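Local structure of RagB/SusD domain protein (Flavobacterium johnsoniae, 5J90) at residues N204-R207 with L208-M212; A409-T412 with N413-L417; A150-Q154 with E155-T159. The protein binds chitin and, as a SusD-like outer-membrane lipoprotein of a chitin utilization system, probably helps capture chitin chains at the cell surface. All blocks are in the same frame, centred on the assembly; numbering follows the deposited sequence.

Contact 1 (N204-R207 with L208-M212)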
ATOM      1  N   ASN A 204      23.796   9.804 -10.503  1.00  8.40           N
ATOM      2  CA  ASN A 204      23.099   8.887 -11.401  1.00  7.84           C
ATOM      3  C   ASN A 204      22.800   7.559 -10.707  1.00  7.94           C
ATOM      4  O   ASN A 204      21.710   6.986 -10.863  1.00  8.05           O
ATOM      5  CB  ASN A 204      23.935   8.606 -12.658  1.00  8.85           C
ATOM      6  CG  ASN A 204      24.162   9.840 -13.518  1.00 10.48           C
ATOM      7  OD1 ASN A 204      23.378  10.792 -13.503  1.00  9.59           O
ATOM      8  ND2 ASN A 204      25.242   9.814 -14.295  1.00 10.15           N
ATOM      9  N   THR A 205      23.768   7.051  -9.947  1.00  7.61           N
ATOM     10  CA  THR A 205      23.605   5.753  -9.306  1.00  7.05           C
ATOM     11  C   THR A 205      22.576   5.840  -8.171  1.00  7.55           C
ATOM     12  O   THR A 205      21.775   4.927  -7.970  1.00  8.00           O
ATOM     13  CB  THR A 205      24.948   5.226  -8.773  1.00  7.90           C
ATOM     14  OG1 THR A 205      25.936   5.327  -9.807  1.00  8.93           O
ATOM     15  CG2 THR A 205      24.825   3.762  -8.364  1.00 10.49           C
ATOM     16  N   LEU A 206      22.587   6.959  -7.452  1.00  7.66           N
ATOM     17  CA  LEU A 206      21.587   7.226  -6.419  1.00  8.63           C
ATOM     18  C   LEU A 206      20.193   7.312  -7.050  1.00  8.17           C
ATOM     19  O   LEU A 206      19.230   6.761  -6.498  1.00  7.84           O
ATOM     20  CB  LEU A 206      21.947   8.519  -5.684  1.00  9.20           C
ATOM     21  CG  LEU A 206      21.064   9.002  -4.538  1.00  8.80           C
ATOM     22  CD1 LEU A 206      20.807   7.902  -3.529  1.00 10.64           C
ATOM     23  CD2 LEU A 206      21.712  10.226  -3.876  1.00  9.98           C
ATOM     24  N   ARG A 207      20.079   7.971  -8.209  1.00  7.35           N
ATOM     25  CA  ARG A 207      18.810   7.974  -8.934  1.00  7.20           C
ATOM     26  C   ARG A 207      18.346   6.546  -9.239  1.00  7.88           C
ATOM     27  O   ARG A 207      17.175   6.222  -9.081  1.00  7.75           O
ATOM     28  CB  ARG A 207      18.910   8.760 -10.248  1.00  8.18           C
ATOM     29  CG  ARG A 207      17.566   8.816 -10.984  1.00  7.49           C
ATOM     30  CD  ARG A 207      17.657   9.373 -12.417  1.00  8.24           C
ATOM     31  NE  ARG A 207      18.385  10.635 -12.475  1.00  8.56           N
ATOM     32  CZ  ARG A 207      17.917  11.812 -12.072  1.00  8.82           C
ATOM     33  NH1 ARG A 207      16.690  11.927 -11.569  1.00  9.67           N
ATOM     34  NH2 ARG A 207      18.701  12.887 -12.159  1.00  9.56           N
ATOM     35  N   LEU A 208      19.266   5.697  -9.688  1.00  7.86           N
ATOM     36  CA  LEU A 208      18.921   4.316  -9.991  1.00  7.89           C
ATOM     37  C   LEU A 208      18.426   3.560  -8.757  1.00  7.21           C
ATOM     38  O   LEU A 208      17.441   2.810  -8.836  1.00  7.77           O
ATOM     39  CB  LEU A 208      20.116   3.601 -10.649  1.00  8.12           C
ATOM     40  CG  LEU A 208      19.920   2.138 -11.063  1.00  7.83           C
ATOM     41  CD1 LEU A 208      18.778   1.989 -12.076  1.00  9.35           C
ATOM     42  CD2 LEU A 208      21.221   1.575 -11.632  1.00  9.09           C
ATOM     43  N   ARG A 209      19.080   3.768  -7.614  1.00  6.59           N
ATOM     44  CA  ARG A 209      18.611   3.191  -6.360  1.00  7.64           C
ATOM     45  C   ARG A 209      17.179   3.634  -6.044  1.00  7.30           C
ATOM     46  O   ARG A 209      16.323   2.809  -5.716  1.00  7.17           O
ATOM     47  CB  ARG A 209      19.550   3.582  -5.209  1.00  7.70           C
ATOM     48  CG  ARG A 209      18.999   3.187  -3.840  1.00  8.09           C
ATOM     49  CD  ARG A 209      19.795   3.794  -2.689  1.00  8.50           C
ATOM     50  NE  ARG A 209      21.061   3.090  -2.468  1.00  8.29           N
ATOM     51  CZ  ARG A 209      21.918   3.416  -1.509  1.00  8.21           C
ATOM     52  NH1 ARG A 209      21.648   4.434  -0.702  1.00  9.39           N
ATOM     53  NH2 ARG A 209      23.047   2.731  -1.363  1.00  8.49           N
ATOM     54  N   LEU A 210      16.931   4.934  -6.132  1.00  7.23           N
ATOM     55  CA  LEU A 210      15.608   5.468  -5.793  1.00  7.39           C
ATOM     56  C   LEU A 210      14.543   4.997  -6.787  1.00  6.86           C
ATOM     57  O   LEU A 210      13.389   4.735  -6.411  1.00  7.56           O
ATOM     58  CB  LEU A 210      15.638   6.998  -5.704  1.00  8.07           C
ATOM     59  CG  LEU A 210      16.551   7.565  -4.618  1.00 10.11           C
ATOM     60  CD1 LEU A 210      16.531   9.088  -4.656  1.00 13.20           C
ATOM     61  CD2 LEU A 210      16.194   7.041  -3.238  1.00 12.30           C
ATOM     62  N   ALA A 211      14.939   4.857  -8.050  1.00  7.35           N
ATOM     63  CA  ALA A 211      14.037   4.349  -9.073  1.00  7.88           C
ATOM     64  C   ALA A 211      13.610   2.908  -8.781  1.00  7.38           C
ATOM     65  O   ALA A 211      12.422   2.581  -8.822  1.00  7.63           O
ATOM     66  CB  ALA A 211      14.690   4.462 -10.442  1.00  7.74           C
ATOM     67  N   MET A 212      14.561   2.038  -8.450  1.00  7.28           N
ATOM     68  CA  MET A 212      14.202   0.655  -8.183  1.00  6.10           C
ATOM     69  C   MET A 212      13.352   0.554  -6.921  1.00  7.90           C
ATOM     70  O   MET A 212      12.465  -0.298  -6.835  1.00  8.21           O
ATOM     71  CB  MET A 212      15.447  -0.238  -8.085  1.00  8.99           C
ATOM     72  CG  MET A 212      15.160  -1.703  -8.402  1.00  8.55           C
ATOM     73  SD  MET A 212      14.645  -1.977 -10.125  1.00 10.70           S
ATOM     74  CE  MET A 212      16.165  -1.553 -10.979  1.00 12.81           C
TER
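Leu206 and Leu210 meet one turn apart inside helix 196-213, an interior turn of the largely α-helical, TPR-related SusD-like fold. The tight part of the contact is the backbone: successive carbonyls each receive the amide four residues on, with Leu208 N to Asn204 O at 3.0 Å and Ala211 N to Arg207 O at 2.8 Å. Leu210 adds to this: a chi1 of -62°, with CG anti to the carbonyl carbon, places Leu210 CG 3.4 Å from Leu206 O. The loose part lies farther out, where Leu206 CD1 comes no closer than 4.4 Å to Leu210 CG and 4.3 Å to Arg209 CD. No side of this turn is solvent-facing, and the outer ends serve neighbouring helices instead. Leucine suits the faces pressed against hydrophobic neighbours: Leu210 lies on Tyr158 and Phe162, Leu208 on Ala226 and Leu338. Arginines have the length to carry charge to acids on neighbouring helices, Arg207 pairing with Glu225 and Asp166, Arg209 with Glu334. Ala211, whose methyl packs against Glu225 of helix 219-231, sets its CB 3.3 Å from Arg207 O.

Contact 2 (A409-T412 with N413-L417)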
ATOM      1  N   ALA A 409      19.583 -19.701 -16.177  1.00 17.28           N
ATOM      2  CA  ALA A 409      18.761 -18.967 -17.131  1.00 15.06           C
ATOM      3  C   ALA A 409      17.303 -19.418 -17.114  1.00 15.14           C
ATOM      4  O   ALA A 409      16.415 -18.660 -17.496  1.00 18.46           O
ATOM      5  CB  ALA A 409      19.340 -19.090 -18.545  1.00 19.68           C
ATOM      6  N   ALA A 410      17.070 -20.653 -16.672  1.00 17.05           N
ATOM      7  CA  ALA A 410      15.737 -21.252 -16.700  1.00 19.49           C
ATOM      8  C   ALA A 410      14.968 -21.018 -15.404  1.00 18.23           C
ATOM      9  O   ALA A 410      13.807 -21.419 -15.286  1.00 18.68           O
ATOM     10  CB  ALA A 410      15.845 -22.747 -16.982  1.00 18.06           C
ATOM     11  N   ALA A 411      15.616 -20.388 -14.428  1.00 15.49           N
ATOM     12  CA  ALA A 411      14.963 -20.101 -13.150  1.00 15.70           C
ATOM     13  C   ALA A 411      13.834 -19.082 -13.312  1.00 14.37           C
ATOM     14  O   ALA A 411      13.812 -18.304 -14.262  1.00 15.31           O
ATOM     15  CB  ALA A 411      15.981 -19.603 -12.130  1.00 18.22           C
ATOM     16  N   THR A 412      12.901 -19.086 -12.365  1.00 13.61           N
ATOM     17  CA  THR A 412      11.839 -18.088 -12.369  1.00 14.09           C
ATOM     18  C   THR A 412      12.405 -16.699 -12.099  1.00 12.95           C
ATOM     19  O   THR A 412      13.508 -16.554 -11.569  1.00 12.13           O
ATOM     20  CB  THR A 412      10.781 -18.367 -11.286  1.00 13.61           C
ATOM     21  OG1 THR A 412      11.392 -18.276  -9.996  1.00 14.20           O
ATOM     22  CG2 THR A 412      10.167 -19.753 -11.463  1.00 18.01           C
ATOM     23  N   ASN A 413      11.641 -15.678 -12.455  1.00 12.52           N
ATOM     24  CA  ASN A 413      12.036 -14.306 -12.151  1.00 11.82           C
ATOM     25  C   ASN A 413      12.228 -14.081 -10.656  1.00 11.50           C
ATOM     26  O   ASN A 413      13.133 -13.344 -10.254  1.00 10.95           O
ATOM     27  CB  ASN A 413      11.031 -13.303 -12.724  1.00 14.21           C
ATOM     28  CG  ASN A 413      11.133 -13.177 -14.232  1.00 16.99           C
ATOM     29  OD1 ASN A 413      12.179 -13.457 -14.817  1.00 19.22           O
ATOM     30  ND2 ASN A 413      10.049 -12.754 -14.867  1.00 22.61           N
ATOM     31  N   GLU A 414      11.387 -14.701  -9.834  1.00 10.17           N
ATOM     32  CA  GLU A 414      11.549 -14.594  -8.382  1.00  9.85           C
ATOM     33  C   GLU A 414      12.865 -15.187  -7.893  1.00 10.97           C
ATOM     34  O   GLU A 414      13.530 -14.591  -7.044  1.00 11.18           O
ATOM     35  CB  GLU A 414      10.373 -15.213  -7.628  1.00 11.65           C
ATOM     36  CG  GLU A 414       9.084 -14.390  -7.706  1.00 12.25           C
ATOM     37  CD  GLU A 414       9.116 -13.078  -6.918  1.00 13.28           C
ATOM     38  OE1 GLU A 414      10.095 -12.793  -6.187  1.00 12.21           O
ATOM     39  OE2 GLU A 414       8.132 -12.322  -7.036  1.00 13.79           O
ATOM     40  N   VAL A 415      13.256 -16.348  -8.419  1.00 11.13           N
ATOM     41  CA  VAL A 415      14.514 -16.956  -8.001  1.00 10.80           C
ATOM     42  C   VAL A 415      15.702 -16.130  -8.504  1.00  9.88           C
ATOM     43  O   VAL A 415      16.669 -15.925  -7.762  1.00 11.12           O
ATOM     44  CB  VAL A 415      14.612 -18.441  -8.427  1.00 11.90           C
ATOM     45  CG1 VAL A 415      16.060 -18.935  -8.343  1.00 13.86           C
ATOM     46  CG2 VAL A 415      13.706 -19.292  -7.546  1.00 14.03           C
ATOM     47  N   LYS A 416      15.614 -15.628  -9.735  1.00  9.94           N
ATOM     48  CA  LYS A 416      16.643 -14.739 -10.264  1.00 10.65           C
ATOM     49  C   LYS A 416      16.804 -13.505  -9.376  1.00  9.82           C
ATOM     50  O   LYS A 416      17.931 -13.122  -9.037  1.00 10.41           O
ATOM     51  CB  LYS A 416      16.325 -14.342 -11.709  1.00 10.69           C
ATOM     52  CG  LYS A 416      16.493 -15.496 -12.712  1.00 11.95           C
ATOM     53  CD  LYS A 416      15.979 -15.133 -14.094  1.00 12.85           C
ATOM     54  CE  LYS A 416      16.328 -16.236 -15.097  1.00 15.01           C
ATOM     55  NZ  LYS A 416      15.840 -15.911 -16.468  1.00 16.96           N
ATOM     56  N   LEU A 417      15.679 -12.898  -8.988  1.00  9.67           N
ATOM     57  CA  LEU A 417      15.727 -11.736  -8.123  1.00  9.55           C
ATOM     58  C   LEU A 417      16.294 -12.103  -6.757  1.00  9.69           C
ATOM     59  O   LEU A 417      17.089 -11.350  -6.203  1.00  9.06           O
ATOM     60  CB  LEU A 417      14.340 -11.096  -7.982  1.00  9.16           C
ATOM     61  CG  LEU A 417      14.309  -9.803  -7.152  1.00  8.82           C
ATOM     62  CD1 LEU A 417      15.177  -8.732  -7.773  1.00 10.69           C
ATOM     63  CD2 LEU A 417      12.867  -9.301  -6.991  1.00  9.99           C
TER
HETATM   64  O   HOH W   1      13.011 -15.836 -15.948  1.00 26.59           O
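Ala409 gives up its carbonyl to the ammonium of Lys416, whose NZ stands 3.0 Å from Ala409 O and 42° out of the carbonyl plane, so the bond comes from above rather than along a lone pair. Lysine suits this place because its chain, fully extended beyond CG, is long enough to run back past the start of the helix, packing on Trp407 and Leu344 as it goes. Ala411 follows. Its methyl, CB, touches Val415 CG1 at 3.8 Å, a small apolar contact for which an alanine is sufficient, while its carbonyl O faces the lysine CE. A water accepts from Lys416 NZ at 2.9 Å and also sits close to Ala411 O and Asn413 OD1, two of the acceptors competing for its protons. Thr412 then closes the loop as the N-cap of helix 413-428. Its hydroxyl is turned between the backbone N and the carbonyl carbon (chi1 63°), which brings OG1 to 3.1 Å from Val415 N, an amide of the helix's first turn; the donor hydrogen points at it fairly straight, at 160°. The same oxygen lies 3.5 Å from Val415 CG2, the two side chains meeting at a slant. Thr412 O takes the first regular helical bond, from Lys416 N at 2.9 Å, nearly along the C=O axis.

Contact 3 (A150-Q154 with E155-T159)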
ATOM      1  N   ALA A 150       4.547  21.576   8.101  1.00 13.17           N
ATOM      2  CA  ALA A 150       3.870  20.431   7.503  1.00 11.29           C
ATOM      3  C   ALA A 150       4.832  19.409   6.906  1.00 10.35           C
ATOM      4  O   ALA A 150       5.926  19.747   6.439  1.00 11.25           O
ATOM      5  CB  ALA A 150       2.864  20.893   6.453  1.00 13.06           C
ATOM      6  N   TYR A 151       4.396  18.153   6.941  1.00  9.58           N
ATOM      7  CA  TYR A 151       5.129  17.058   6.313  1.00  9.37           C
ATOM      8  C   TYR A 151       4.669  16.907   4.867  1.00  9.85           C
ATOM      9  O   TYR A 151       3.507  17.156   4.554  1.00 11.76           O
ATOM     10  CB  TYR A 151       4.842  15.747   7.036  1.00 10.40           C
ATOM     11  CG  TYR A 151       5.471  15.569   8.413  1.00  8.09           C
ATOM     12  CD1 TYR A 151       5.581  16.628   9.320  1.00  9.78           C
ATOM     13  CD2 TYR A 151       5.904  14.315   8.826  1.00  9.09           C
ATOM     14  CE1 TYR A 151       6.138  16.431  10.586  1.00  9.14           C
ATOM     15  CE2 TYR A 151       6.459  14.112  10.088  1.00 10.66           C
ATOM     16  CZ  TYR A 151       6.568  15.172  10.965  1.00  8.45           C
ATOM     17  OH  TYR A 151       7.125  14.965  12.210  1.00  9.27           O
ATOM     18  N   ASP A 152       5.580  16.484   3.997  1.00  8.93           N
ATOM     19  CA  ASP A 152       5.207  16.061   2.651  1.00  9.67           C
ATOM     20  C   ASP A 152       4.897  14.559   2.655  1.00  8.75           C
ATOM     21  O   ASP A 152       5.420  13.813   3.483  1.00  9.82           O
ATOM     22  CB  ASP A 152       6.359  16.279   1.667  1.00  9.60           C
ATOM     23  CG  ASP A 152       6.771  17.727   1.510  1.00  9.61           C
ATOM     24  OD1 ASP A 152       6.058  18.640   1.967  1.00 12.52           O
ATOM     25  OD2 ASP A 152       7.834  17.945   0.884  1.00 11.13           O
ATOM     26  N   SER A 153       4.071  14.111   1.707  1.00  8.58           N
ATOM     27  CA  SER A 153       3.888  12.673   1.543  1.00  7.65           C
ATOM     28  C   SER A 153       5.175  12.067   0.984  1.00  7.80           C
ATOM     29  O   SER A 153       5.975  12.754   0.349  1.00  8.36           O
ATOM     30  CB  SER A 153       2.726  12.363   0.602  1.00  7.87           C
ATOM     31  OG  SER A 153       3.084  12.685  -0.734  1.00  9.80           O
ATOM     32  N   GLN A 154       5.378  10.778   1.218  1.00  7.54           N
ATOM     33  CA  GLN A 154       6.553  10.140   0.642  1.00  7.39           C
ATOM     34  C   GLN A 154       6.565  10.211  -0.886  1.00  7.80           C
ATOM     35  O   GLN A 154       7.622  10.388  -1.493  1.00  8.31           O
ATOM     36  CB  GLN A 154       6.682   8.703   1.113  1.00  7.04           C
ATOM     37  CG  GLN A 154       7.962   8.039   0.607  1.00  7.01           C
ATOM     38  CD  GLN A 154       8.107   6.636   1.143  1.00  7.93           C
ATOM     39  OE1 GLN A 154       7.367   5.736   0.744  1.00  8.19           O
ATOM     40  NE2 GLN A 154       9.047   6.437   2.073  1.00  7.59           N
ATOM     41  N   GLU A 155       5.392  10.077  -1.501  1.00  8.70           N
ATOM     42  CA  GLU A 155       5.278  10.210  -2.951  1.00  8.06           C
ATOM     43  C   GLU A 155       5.819  11.557  -3.437  1.00  8.04           C
ATOM     44  O   GLU A 155       6.552  11.632  -4.426  1.00  9.52           O
ATOM     45  CB  GLU A 155       3.817  10.013  -3.366  1.00  9.24           C
ATOM     46  CG  GLU A 155       3.571   9.981  -4.888  1.00  9.43           C
ATOM     47  CD  GLU A 155       3.150  11.318  -5.483  1.00 10.59           C
ATOM     48  OE1 GLU A 155       2.741  12.232  -4.731  1.00 11.10           O
ATOM     49  OE2 GLU A 155       3.225  11.457  -6.728  1.00 12.30           O
ATOM     50  N   GLU A 156       5.443  12.623  -2.739  1.00  8.71           N
ATOM     51  CA  GLU A 156       5.930  13.968  -3.038  1.00  9.49           C
ATOM     52  C   GLU A 156       7.433  14.098  -2.818  1.00  9.06           C
ATOM     53  O   GLU A 156       8.128  14.731  -3.622  1.00 10.28           O
ATOM     54  CB  GLU A 156       5.203  15.002  -2.167  1.00  9.37           C
ATOM     55  CG  GLU A 156       3.759  15.240  -2.593  1.00 10.43           C
ATOM     56  CD  GLU A 156       2.911  15.882  -1.499  1.00 13.79           C
ATOM     57  OE1 GLU A 156       3.382  16.105  -0.352  1.00 12.26           O
ATOM     58  OE2 GLU A 156       1.730  16.169  -1.794  1.00 19.43           O
ATOM     59  N   VAL A 157       7.932  13.514  -1.731  1.00  8.63           N
ATOM     60  CA  VAL A 157       9.368  13.592  -1.449  1.00  8.36           C
ATOM     61  C   VAL A 157      10.181  12.930  -2.561  1.00  8.23           C
ATOM     62  O   VAL A 157      11.174  13.491  -3.035  1.00  8.85           O
ATOM     63  CB  VAL A 157       9.725  13.007  -0.067  1.00  8.20           C
ATOM     64  CG1 VAL A 157      11.237  13.040   0.147  1.00  9.68           C
ATOM     65  CG2 VAL A 157       9.015  13.791   1.042  1.00  9.73           C
ATOM     66  N   TYR A 158       9.758  11.747  -2.993  1.00  7.77           N
ATOM     67  CA  TYR A 158      10.466  11.056  -4.073  1.00  8.02           C
ATOM     68  C   TYR A 158      10.491  11.883  -5.364  1.00  8.59           C
ATOM     69  O   TYR A 158      11.538  12.008  -6.004  1.00  8.53           O
ATOM     70  CB  TYR A 158       9.911   9.634  -4.293  1.00  8.04           C
ATOM     71  CG  TYR A 158      10.731   8.597  -3.544  1.00  7.46           C
ATOM     72  CD1 TYR A 158      10.632   8.469  -2.161  1.00  7.38           C
ATOM     73  CD2 TYR A 158      11.657   7.791  -4.209  1.00  8.25           C
ATOM     74  CE1 TYR A 158      11.407   7.551  -1.467  1.00  7.83           C
ATOM     75  CE2 TYR A 158      12.437   6.869  -3.526  1.00  8.16           C
ATOM     76  CZ  TYR A 158      12.322   6.761  -2.155  1.00  7.84           C
ATOM     77  OH  TYR A 158      13.121   5.842  -1.501  1.00  8.05           O
ATOM     78  N   THR A 159       9.363  12.476  -5.741  1.00  8.63           N
ATOM     79  CA  THR A 159       9.341  13.346  -6.917  1.00  8.65           C
ATOM     80  C   THR A 159      10.326  14.502  -6.768  1.00  8.14           C
ATOM     81  O   THR A 159      11.087  14.810  -7.694  1.00  9.37           O
ATOM     82  CB  THR A 159       7.916  13.862  -7.170  1.00  9.28           C
ATOM     83  OG1 THR A 159       7.114  12.762  -7.610  1.00 12.21           O
ATOM     84  CG2 THR A 159       7.881  14.947  -8.240  1.00 11.34           C
TER
HETATM   85  O   HOH W   2       1.096  12.363  -2.580  1.00 10.85           O
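Ser153 and Glu156 bond to each other in both directions. Ser153 OG accepts from Glu156 N at 3.1 Å, and in return Ser153 N donates to Glu156 OE1 at 2.9 Å, reaching the carboxylate from 49° above its plane. Serine is suited to the first role because its hydroxyl is small enough to fold back over the helix start; glutamate to the second because, with CG beside its own backbone N (chi1 -73°), its extended chain reaches one turn back. Together they form a capping box, which opens helix 154-177. Regular helical bonds follow at once, from Val157 N to Ser153 O and from Tyr158 N to Gln154 O. A water joins Ser153 OG to Glu155 OE1. Replacing Glu156 with an alanine would probably leave Ser153 N without its capping acceptor and reduce the box to the serine's half.

Two like charges lie near each other here. Asp152 OD1 is 4.4 Å from Glu156 OE1, and the two carboxylates, turned almost at right angles, probably raise each other's proton affinity slightly; Ser140 and Gln160 bond to the aspartate. Glu155 OE2 pairs with Lys218, and its side chain packs on Pro506 of the second subunit.

In the apolar packing, Val157 CG2 touches Asp152 CB at 3.7 Å. Gln154 and Tyr158 run side by side, with Gln154 CG 3.9 Å from Tyr158 CD1; their polar ends bond elsewhere, Gln154 to Trp501 and Thr131, Tyr158 OH to Asp132. Separately, the backbone carbonyl O of Gln154 lies at the edge of the Tyr158 ring, in its plane.

In the fold
Contact 1 is the core member, entirely buried, its centre about 13 Å from the centre of the chain; contact 3 is partly buried, and contact 2 lies on the surface, its centre about 24 Å from that of the chain. The last two share a plan, each a loop running into an N-capped helix, but the cap of contact 3 is reciprocal whereas that of contact 2 comes from a threonine, while a lysine and a water tie loop carbonyls to the helix. Contact 1 lies within a helix, and its arginines form salt bridges with acids outside the turn. Contacts 1 and 3 touch, Leu210 O meeting Tyr158 CE2, where helices 154-177 and 196-213, consecutive in the chain, pack together; contact 2 touches neither.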